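Long-range contacts in fumarate reductase iron-sulfur subunit (Mycolicibacterium smegmatis, PDB 7D6V), which probably serves as the electron-transfer subunit of succinate dehydrogenase Sdh1, passing electrons from succinate oxidation through three iron-sulfur clusters toward quinone: residues C62-N67 / V87-L92; L92-V97 / C151-H156; S106-K111 / E147-Q152. All blocks are in the same frame, centred on the assembly; numbering follows the deposited sequence.

How the contacts relate
From the N terminus, contact 1 comes first. It closes the short loop between 62-67 and 87-92, which holds strand 70-72 and the cluster ligand Cys74. Contact 2 starts where contact 1 ends, at the shared Leu92, and closes a much longer loop onto helix 150-154. Contact 3 closes a shorter loop within that span and reaches the same helix, sharing Cys151 and Gln152 with contact 2. Contact 1 stays within the 2Fe-2S region. Contacts 2 and 3 join that region to the dicluster region. Glu65 links contact 1 to Asn153 of contact 2, and Ser63 links it to Cys148 of contact 3.

Contact 1 of 3, residues C62-N67 / V87-L92; sequences CSAEIN and VTVTPL. With FES (Fe2/s2 (inorganic) cluster), chain E.
Glu65 and Thr90 form the single backbone bridge of this contact, an antiparallel hydrogen-bonded pair. Glu65 N donates to Thr90 O at 3.1 Å in a nearly straight bond (169°). The return bond from Thr90 N to Glu65 O is weak, at 3.3 Å. The two side chains also meet, with Glu65 CB 3.7 Å from Thr90 OG1. Beyond CG the Glu65 chain runs extended (chi2 -173°), and the carboxylate passes Pro91 O to reach Leu92. There OE2 of Glu65 lies 3.7 Å from Leu92 CA. Leu92 splits its two methyls between neighbours. Its CD2 rests 3.7 Å from Ala64 O, and its CD1 touches Ser63 CB. Farther along the pair of segments, Ile66 and Val89 lie side by side and point the same way. Ile66 CD1 comes 4.0 Å from Val89 CG1, while Ile66 CG2 turns to Val87 CG1. Ala64 CB sits 3.6 Å from Thr90 O, next to the bridge.

One residue before strand 63-65, Cys62 SG binds FE2 of the 2Fe-2S cluster at 2.5 Å, and Cys74 is the second protein ligand of that iron. The backbone of Cys62 is paired with Met73, and Ser63 OG is hydrogen-bonded to Cys148 O. The Glu65 carboxylate finds its polar partners beyond the two segments: OE2 forms a salt bridge with Arg159 and accepts hydrogen bonds from Asn153 ND2 and Arg93 N.

The contact backs the strand that directly follows the cluster ligand Cys62, in a plant-type ferredoxin domain, with the chain after strand 86-87. Three donors grip one oxygen of a buried acid, and the guanidinium of Arg159 would probably favour the ionised form of Glu65.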
loop_
_atom_site.group_PDB
_atom_site.type_symbol
_atom_site.label_atom_id
_atom_site.label_comp_id
_atom_site.label_asym_id
_atom_site.label_seq_id
_atom_site.Cartn_x
_atom_site.Cartn_y
_atom_site.Cartn_z
ATOM N N CYS B 62 9.671 2.607 3.729
ATOM C CA CYS B 62 10.590 3.729 3.529
ATOM C C CYS B 62 10.109 5.130 3.894
ATOM O O CYS B 62 10.475 6.101 3.232
ATOM C CB CYS B 62 11.103 3.729 2.085
ATOM S SG CYS B 62 9.957 4.448 0.886
ATOM N N SER B 63 9.298 5.247 4.937
ATOM C CA SER B 63 8.849 6.564 5.364
ATOM C C SER B 63 9.999 7.344 5.989
ATOM O O SER B 63 10.701 6.838 6.867
ATOM C CB SER B 63 7.701 6.433 6.360
ATOM O OG SER B 63 6.620 5.716 5.797
ATOM N N ALA B 64 10.188 8.579 5.538
ATOM C CA ALA B 64 11.181 9.473 6.117
ATOM C C ALA B 64 10.684 10.900 5.942
ATOM O O ALA B 64 9.551 11.128 5.514
ATOM C CB ALA B 64 12.557 9.254 5.476
ATOM N N GLU B 65 11.525 11.868 6.282
ATOM C CA GLU B 65 11.240 13.280 6.038
ATOM C C GLU B 65 12.317 13.783 5.087
ATOM O O GLU B 65 13.457 14.020 5.496
ATOM C CB GLU B 65 11.192 14.062 7.343
ATOM C CG GLU B 65 10.114 13.556 8.285
ATOM C CD GLU B 65 9.935 14.424 9.505
ATOM O OE1 GLU B 65 10.508 15.532 9.539
ATOM O OE2 GLU B 65 9.221 13.999 10.433
ATOM N N ILE B 66 11.947 13.950 3.817
ATOM C CA ILE B 66 12.941 14.008 2.751
ATOM C C ILE B 66 13.622 15.366 2.700
ATOM O O ILE B 66 14.843 15.448 2.532
ATOM C CB ILE B 66 12.300 13.646 1.401
ATOM C CG1 ILE B 66 12.018 12.148 1.350
ATOM C CG2 ILE B 66 13.208 14.044 0.257
ATOM C CD1 ILE B 66 13.192 11.317 1.767
ATOM N N ASN B 67 12.862 16.451 2.779
ATOM C CA ASN B 67 13.476 17.768 2.892
ATOM C C ASN B 67 12.657 18.627 3.851
ATOM O O ASN B 67 12.370 19.796 3.593
ATOM C CB ASN B 67 13.630 18.407 1.514
ATOM C CG ASN B 67 14.590 19.568 1.519
ATOM O OD1 ASN B 67 15.126 19.936 2.559
ATOM N ND2 ASN B 67 14.839 20.131 0.347
ATOM N N VAL B 87 19.827 18.294 -0.186
ATOM C CA VAL B 87 18.705 17.458 0.229
ATOM C C VAL B 87 19.020 16.877 1.600
ATOM O O VAL B 87 20.065 16.247 1.788
ATOM C CB VAL B 87 18.428 16.347 -0.797
ATOM C CG1 VAL B 87 17.111 15.667 -0.493
ATOM C CG2 VAL B 87 18.415 16.920 -2.200
ATOM N N THR B 88 18.116 17.077 2.555
ATOM C CA THR B 88 18.355 16.738 3.955
ATOM C C THR B 88 17.401 15.629 4.377
ATOM O O THR B 88 16.217 15.882 4.610
ATOM C CB THR B 88 18.172 17.969 4.836
ATOM O OG1 THR B 88 19.157 18.947 4.493
ATOM C CG2 THR B 88 18.318 17.605 6.301
ATOM N N VAL B 89 17.926 14.418 4.538
ATOM C CA VAL B 89 17.114 13.246 4.845
ATOM C C VAL B 89 17.270 12.921 6.325
ATOM O O VAL B 89 18.383 12.677 6.804
ATOM C CB VAL B 89 17.513 12.047 3.970
ATOM C CG1 VAL B 89 16.474 10.945 4.074
ATOM C CG2 VAL B 89 17.697 12.484 2.531
ATOM N N THR B 90 16.154 12.899 7.039
ATOM C CA THR B 90 16.085 12.621 8.464
ATOM C C THR B 90 14.998 11.590 8.718
ATOM O O THR B 90 14.104 11.404 7.888
ATOM C CB THR B 90 15.788 13.891 9.280
ATOM O OG1 THR B 90 14.419 14.269 9.102
ATOM C CG2 THR B 90 16.690 15.033 8.860
ATOM N N PRO B 91 15.053 10.893 9.851
ATOM C CA PRO B 91 13.968 9.971 10.201
ATOM C C PRO B 91 12.708 10.726 10.595
ATOM O O PRO B 91 12.691 11.950 10.739
ATOM C CB PRO B 91 14.541 9.189 11.383
ATOM C CG PRO B 91 15.531 10.111 11.982
ATOM C CD PRO B 91 16.145 10.845 10.836
ATOM N N LEU B 92 11.628 9.967 10.754
ATOM C CA LEU B 92 10.381 10.532 11.246
ATOM C C LEU B 92 10.581 11.107 12.642
ATOM O O LEU B 92 11.194 10.474 13.505
ATOM C CB LEU B 92 9.290 9.464 11.260
ATOM C CG LEU B 92 9.003 8.747 9.942
ATOM C CD1 LEU B 92 7.877 7.754 10.118
ATOM C CD2 LEU B 92 8.660 9.745 8.858
HETATM FE FE1 FES E . 7.842 -0.294 0.270
HETATM FE FE2 FES E . 8.800 2.608 -0.342
HETATM S S1 FES E . 9.845 0.678 0.075
HETATM S S2 FES E . 6.876 1.719 0.367
#

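Contact 2 of 3, residues L92-V97 / C151-H156; sequences LRTFPV and CQNVCH. With SF4 (iron/sulfur cluster), chain F; F3S (Fe3-s4 cluster), chain G.
Asn153 and Thr94 meet because of how each side chain leaves its backbone. Asn153 CG is anti to its backbone N (chi1 180°), and OD1 reaches the loop 92-97. In Thr94, OG1 is anti to the carbonyl carbon (chi1 -53°), which puts it on the side of its own N; both atoms lie close to Asn153. Thr94 N donates to Asn153 OD1 at 3.1 Å, arriving nearly along the C=O axis. The N-H is bent in this bond, at 140°. Thr94 OG1 is also placed as a donor to Asn153 O, but the modelled separation is too short to be trusted.

Leu92 flanks the same amide. Its CB lies 3.2 Å from Asn153 OD1 and its CD2 is 3.6 Å from Asn153 ND2. Phe95, next to Thr94, meets the helix one residue earlier: Gln152 CB lies at the edge of its ring, near its plane, 3.8 Å from CZ.

Asn153 ND2 is held by Glu65, and Asn153 O also accepts from Arg159. Cys151, on the helix, binds an iron of the 4Fe-4S cluster through SG; Cys155, just past its end, belongs to the 3Fe-4S pocket.

From the dicluster region, both ends of the Asn153 amide bond to the 2Fe-2S region: its oxygen takes the N-H of Thr94 and its nitrogen gives to Glu65, which would fix the flip of the amide.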
loop_
_atom_site.group_PDB
_atom_site.type_symbol
_atom_site.label_atom_id
_atom_site.label_comp_id
_atom_site.label_asym_id
_atom_site.label_seq_id
_atom_site.Cartn_x
_atom_site.Cartn_y
_atom_site.Cartn_z
ATOM N N LEU B 92 11.628 9.967 10.754
ATOM C CA LEU B 92 10.381 10.532 11.246
ATOM C C LEU B 92 10.581 11.107 12.642
ATOM O O LEU B 92 11.194 10.474 13.505
ATOM C CB LEU B 92 9.290 9.464 11.260
ATOM C CG LEU B 92 9.003 8.747 9.942
ATOM C CD1 LEU B 92 7.877 7.754 10.118
ATOM C CD2 LEU B 92 8.660 9.745 8.858
ATOM N N ARG B 93 10.061 12.311 12.864
ATOM C CA ARG B 93 10.308 13.047 14.094
ATOM C C ARG B 93 9.212 12.878 15.134
ATOM O O ARG B 93 9.272 13.526 16.179
ATOM C CB ARG B 93 10.500 14.535 13.788
ATOM C CG ARG B 93 11.823 14.861 13.131
ATOM C CD ARG B 93 11.964 16.348 12.882
ATOM N NE ARG B 93 12.536 17.041 14.030
ATOM C CZ ARG B 93 12.666 18.359 14.116
ATOM N NH1 ARG B 93 12.266 19.130 13.120
ATOM N NH2 ARG B 93 13.200 18.906 15.196
ATOM N N THR B 94 8.212 12.037 14.877
ATOM C CA THR B 94 7.146 11.792 15.841
ATOM C C THR B 94 7.384 10.553 16.690
ATOM O O THR B 94 6.895 10.482 17.821
ATOM C CB THR B 94 5.801 11.661 15.113
ATOM O OG1 THR B 94 5.609 12.802 14.273
ATOM C CG2 THR B 94 4.649 11.584 16.096
ATOM N N PHE B 95 8.141 9.592 16.188
ATOM C CA PHE B 95 8.353 8.326 16.860
ATOM C C PHE B 95 9.773 8.233 17.396
ATOM O O PHE B 95 10.673 8.935 16.923
ATOM C CB PHE B 95 8.069 7.170 15.894
ATOM C CG PHE B 95 6.715 7.248 15.254
ATOM C CD1 PHE B 95 5.570 7.134 16.019
ATOM C CD2 PHE B 95 6.586 7.464 13.896
ATOM C CE1 PHE B 95 4.325 7.219 15.439
ATOM C CE2 PHE B 95 5.341 7.548 13.311
ATOM C CZ PHE B 95 4.210 7.425 14.082
ATOM N N PRO B 96 10.006 7.406 18.416
ATOM C CA PRO B 96 11.367 7.255 18.938
ATOM C C PRO B 96 12.303 6.705 17.876
ATOM O O PRO B 96 11.939 5.828 17.091
ATOM C CB PRO B 96 11.196 6.274 20.104
ATOM C CG PRO B 96 9.759 6.325 20.445
ATOM C CD PRO B 96 9.038 6.599 19.175
ATOM N N VAL B 97 13.522 7.223 17.863
ATOM C CA VAL B 97 14.501 6.878 16.842
ATOM C C VAL B 97 15.226 5.602 17.252
ATOM O O VAL B 97 15.706 5.482 18.384
ATOM C CB VAL B 97 15.485 8.039 16.613
ATOM C CG1 VAL B 97 16.130 8.481 17.915
ATOM C CG2 VAL B 97 16.543 7.653 15.605
ATOM N N CYS B 151 0.858 9.862 8.022
ATOM C CA CYS B 151 -0.225 10.661 8.574
ATOM C C CYS B 151 -0.002 10.765 10.079
ATOM O O CYS B 151 -0.088 11.849 10.655
ATOM C CB CYS B 151 -1.578 10.013 8.280
ATOM S SG CYS B 151 -1.806 8.384 9.030
ATOM N N GLN B 152 0.285 9.628 10.711
ATOM C CA GLN B 152 0.551 9.603 12.143
ATOM C C GLN B 152 1.760 10.460 12.486
ATOM O O GLN B 152 1.787 11.125 13.526
ATOM C CB GLN B 152 0.773 8.166 12.606
ATOM C CG GLN B 152 -0.304 7.199 12.175
ATOM C CD GLN B 152 -1.459 7.149 13.147
ATOM O OE1 GLN B 152 -2.576 7.530 12.816
ATOM N NE2 GLN B 152 -1.198 6.673 14.353
ATOM N N ASN B 153 2.778 10.440 11.625
ATOM C CA ASN B 153 3.970 11.245 11.857
ATOM C C ASN B 153 3.668 12.737 11.799
ATOM O O ASN B 153 4.169 13.509 12.622
ATOM C CB ASN B 153 5.044 10.880 10.835
ATOM C CG ASN B 153 6.310 11.681 11.014
ATOM O OD1 ASN B 153 7.008 11.542 12.013
ATOM N ND2 ASN B 153 6.614 12.525 10.042
ATOM N N VAL B 154 2.856 13.166 10.835
ATOM C CA VAL B 154 2.747 14.599 10.583
ATOM C C VAL B 154 1.715 15.261 11.492
ATOM O O VAL B 154 1.772 16.475 11.710
ATOM C CB VAL B 154 2.429 14.849 9.098
ATOM C CG1 VAL B 154 1.019 14.429 8.788
ATOM C CG2 VAL B 154 2.663 16.307 8.724
ATOM N N CYS B 155 0.739 14.491 11.963
ATOM C CA CYS B 155 -0.306 15.035 12.825
ATOM C C CYS B 155 0.315 15.840 13.956
ATOM O O CYS B 155 1.254 15.377 14.602
ATOM C CB CYS B 155 -1.174 13.910 13.393
ATOM S SG CYS B 155 -2.514 14.471 14.469
ATOM N N HIS B 156 -0.198 17.044 14.203
ATOM C CA HIS B 156 0.377 17.851 15.273
ATOM C C HIS B 156 -0.127 17.456 16.651
ATOM O O HIS B 156 0.485 17.847 17.650
ATOM C CB HIS B 156 0.080 19.331 15.035
ATOM C CG HIS B 156 -1.362 19.690 15.202
ATOM N ND1 HIS B 156 -1.807 20.532 16.198
ATOM C CD2 HIS B 156 -2.462 19.313 14.508
ATOM C CE1 HIS B 156 -3.118 20.661 16.106
ATOM N NE2 HIS B 156 -3.538 19.933 15.090
HETATM FE FE1 SF4 F . -1.745 7.406 6.788
HETATM FE FE2 SF4 F . -2.344 7.318 3.830
HETATM FE FE3 SF4 F . -2.346 4.769 5.448
HETATM FE FE4 SF4 F . 0.255 6.193 4.879
HETATM S S1 SF4 F . -1.345 5.436 3.684
HETATM S S2 SF4 F . -0.746 5.525 6.642
HETATM S S3 SF4 F . -0.744 8.075 5.024
HETATM S S4 SF4 F . -3.344 6.650 5.595
HETATM FE FE1 F3S G . -4.138 14.954 11.868
HETATM FE FE3 F3S G . -5.770 15.280 9.759
HETATM FE FE4 F3S G . -6.797 15.662 12.214
HETATM S S1 F3S G . -3.749 16.170 10.052
HETATM S S2 F3S G . -5.028 16.444 13.384
HETATM S S3 F3S G . -5.975 13.664 11.387
HETATM S S4 F3S G . -7.393 16.767 10.338
#

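Contact 3 of 3, residues S106-K111 / E147-Q152; sequences SFNYEK and ECFLCQ. With SF4 (iron/sulfur cluster), chain F.
Asn108 and Phe149 have the nearest CA atoms of the two segments, 7.7 Å apart, and Phe149 has left-handed helical angles (phi 73°, psi 22°) at the N-cap of helix 150-154. Between them the Asn108 amide stacks on the Phe149 ring, the planes only 4° apart. Asn108 CG lies 3.6 Å above the ring, over its centre. Asn108 CB makes a CH-pi contact with the same face, 3.7 Å from the Phe149 centroid. The opposite face of the ring meets Glu147 O near the rim.

Tyr109 adds an offset edge-to-face pair. The edge of Phe149 points to the face of Tyr109, with centroids 5.8 Å apart. The Tyr109 hydroxyl is hydrogen-bonded to Phe42 O of subunit A, a separate chain.

Asn108 OD1 accepts from Gln152 NE2 at 3.1 Å, with the donor in the carbonyl plane. Phe107 borders this amide, its CE2 edge 3.6 Å from Gln152 NE2. Gln152 also hydrogen-bonds Arg172 N through OE1 and Ala169 O through NE2.

Behind Phe149, Cys148 SG binds the 4Fe-4S cluster through FE4 at 2.4 Å and accepts a hydrogen bond from Leu150 N. Helix 107-112 packs on this cluster-binding turn through Asn108 and Tyr109. Cys145, Cys148 and Cys151 form the CxxCxxC motif of bacterial-type ferredoxin domains, followed by Cys155 at the 3Fe-4S site.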
loop_
_atom_site.group_PDB
_atom_site.type_symbol
_atom_site.label_atom_id
_atom_site.label_comp_id
_atom_site.label_asym_id
_atom_site.label_seq_id
_atom_site.Cartn_x
_atom_site.Cartn_y
_atom_site.Cartn_z
ATOM N N SER B 106 5.990 1.468 16.780
ATOM C CA SER B 106 5.254 0.458 17.525
ATOM C C SER B 106 4.061 1.024 18.267
ATOM O O SER B 106 3.177 0.253 18.658
ATOM C CB SER B 106 6.177 -0.258 18.521
ATOM O OG SER B 106 6.401 0.535 19.671
ATOM N N PHE B 107 4.014 2.339 18.482
ATOM C CA PHE B 107 2.805 3.001 18.949
ATOM C C PHE B 107 1.628 2.682 18.035
ATOM O O PHE B 107 0.502 2.473 18.501
ATOM C CB PHE B 107 3.083 4.507 19.031
ATOM C CG PHE B 107 1.868 5.381 18.934
ATOM C CD1 PHE B 107 1.182 5.762 20.072
ATOM C CD2 PHE B 107 1.438 5.859 17.709
ATOM C CE1 PHE B 107 0.078 6.577 19.986
ATOM C CE2 PHE B 107 0.330 6.671 17.620
ATOM C CZ PHE B 107 -0.349 7.031 18.759
ATOM N N ASN B 108 1.884 2.602 16.728
ATOM C CA ASN B 108 0.829 2.279 15.775
ATOM C C ASN B 108 0.328 0.851 15.954
ATOM O O ASN B 108 -0.882 0.606 15.951
ATOM C CB ASN B 108 1.337 2.495 14.352
ATOM C CG ASN B 108 1.965 3.854 14.161
ATOM O OD1 ASN B 108 1.267 4.851 14.010
ATOM N ND2 ASN B 108 3.289 3.904 14.172
ATOM N N TYR B 109 1.240 -0.107 16.117
ATOM C CA TYR B 109 0.816 -1.487 16.309
ATOM C C TYR B 109 0.171 -1.704 17.668
ATOM O O TYR B 109 -0.624 -2.635 17.821
ATOM C CB TYR B 109 2.005 -2.425 16.112
ATOM C CG TYR B 109 2.485 -2.446 14.682
ATOM C CD1 TYR B 109 1.865 -3.245 13.735
ATOM C CD2 TYR B 109 3.540 -1.646 14.274
ATOM C CE1 TYR B 109 2.290 -3.256 12.426
ATOM C CE2 TYR B 109 3.971 -1.651 12.968
ATOM C CZ TYR B 109 3.343 -2.459 12.048
ATOM O OH TYR B 109 3.770 -2.468 10.743
ATOM N N GLU B 110 0.487 -0.863 18.654
ATOM C CA GLU B 110 -0.222 -0.917 19.926
ATOM C C GLU B 110 -1.626 -0.342 19.796
ATOM O O GLU B 110 -2.571 -0.857 20.402
ATOM C CB GLU B 110 0.571 -0.171 20.996
ATOM C CG GLU B 110 1.577 -1.042 21.721
ATOM C CD GLU B 110 2.862 -0.307 22.037
ATOM O OE1 GLU B 110 3.927 -0.958 22.057
ATOM O OE2 GLU B 110 2.810 0.921 22.266
ATOM N N LYS B 111 -1.782 0.728 19.014
ATOM C CA LYS B 111 -3.110 1.271 18.750
ATOM C C LYS B 111 -3.959 0.334 17.907
ATOM O O LYS B 111 -5.188 0.374 18.006
ATOM C CB LYS B 111 -3.004 2.626 18.049
ATOM C CG LYS B 111 -2.473 3.748 18.917
ATOM C CD LYS B 111 -3.338 3.955 20.143
ATOM C CE LYS B 111 -2.864 5.143 20.955
ATOM N NZ LYS B 111 -3.769 5.454 22.090
ATOM N N GLU B 147 0.265 0.849 5.338
ATOM C CA GLU B 147 0.497 1.403 6.663
ATOM C C GLU B 147 1.881 2.032 6.738
ATOM O O GLU B 147 2.800 1.482 7.351
ATOM C CB GLU B 147 0.308 0.324 7.726
ATOM C CG GLU B 147 -1.150 0.008 7.979
ATOM C CD GLU B 147 -1.344 -1.085 9.001
ATOM O OE1 GLU B 147 -0.443 -1.935 9.143
ATOM O OE2 GLU B 147 -2.399 -1.094 9.664
ATOM N N CYS B 148 2.014 3.213 6.144
ATOM C CA CYS B 148 3.275 3.945 6.160
ATOM C C CYS B 148 3.380 4.765 7.443
ATOM O O CYS B 148 4.471 4.963 7.979
ATOM C CB CYS B 148 3.385 4.856 4.937
ATOM S SG CYS B 148 2.646 6.492 5.157
ATOM N N PHE B 149 2.236 5.238 7.929
ATOM C CA PHE B 149 2.178 6.032 9.153
ATOM C C PHE B 149 2.731 7.438 8.966
ATOM O O PHE B 149 3.125 8.087 9.937
ATOM C CB PHE B 149 2.896 5.320 10.303
ATOM C CG PHE B 149 2.434 3.908 10.515
ATOM C CD1 PHE B 149 1.086 3.616 10.619
ATOM C CD2 PHE B 149 3.345 2.872 10.595
ATOM C CE1 PHE B 149 0.658 2.322 10.809
ATOM C CE2 PHE B 149 2.922 1.577 10.785
ATOM C CZ PHE B 149 1.576 1.301 10.894
ATOM N N LEU B 150 2.757 7.932 7.727
ATOM C CA LEU B 150 3.156 9.315 7.497
ATOM C C LEU B 150 2.120 10.279 8.060
ATOM O O LEU B 150 2.469 11.351 8.569
ATOM C CB LEU B 150 3.368 9.560 6.004
ATOM C CG LEU B 150 4.624 8.950 5.379
ATOM C CD1 LEU B 150 4.592 9.092 3.870
ATOM C CD2 LEU B 150 5.875 9.578 5.950
ATOM N N CYS B 151 0.858 9.862 8.022
ATOM C CA CYS B 151 -0.225 10.661 8.574
ATOM C C CYS B 151 -0.002 10.765 10.079
ATOM O O CYS B 151 -0.088 11.849 10.655
ATOM C CB CYS B 151 -1.578 10.013 8.280
ATOM S SG CYS B 151 -1.806 8.384 9.030
ATOM N N GLN B 152 0.285 9.628 10.711
ATOM C CA GLN B 152 0.551 9.603 12.143
ATOM C C GLN B 152 1.760 10.460 12.486
ATOM O O GLN B 152 1.787 11.125 13.526
ATOM C CB GLN B 152 0.773 8.166 12.606
ATOM C CG GLN B 152 -0.304 7.199 12.175
ATOM C CD GLN B 152 -1.459 7.149 13.147
ATOM O OE1 GLN B 152 -2.576 7.530 12.816
ATOM N NE2 GLN B 152 -1.198 6.673 14.353
HETATM FE FE1 SF4 F . -1.745 7.406 6.788
HETATM FE FE2 SF4 F . -2.344 7.318 3.830
HETATM FE FE3 SF4 F . -2.346 4.769 5.448
HETATM FE FE4 SF4 F . 0.255 6.193 4.879
HETATM S S1 SF4 F . -1.345 5.436 3.684
HETATM S S2 SF4 F . -0.746 5.525 6.642
HETATM S S3 SF4 F . -0.744 8.075 5.024
HETATM S S4 SF4 F . -3.344 6.650 5.595
#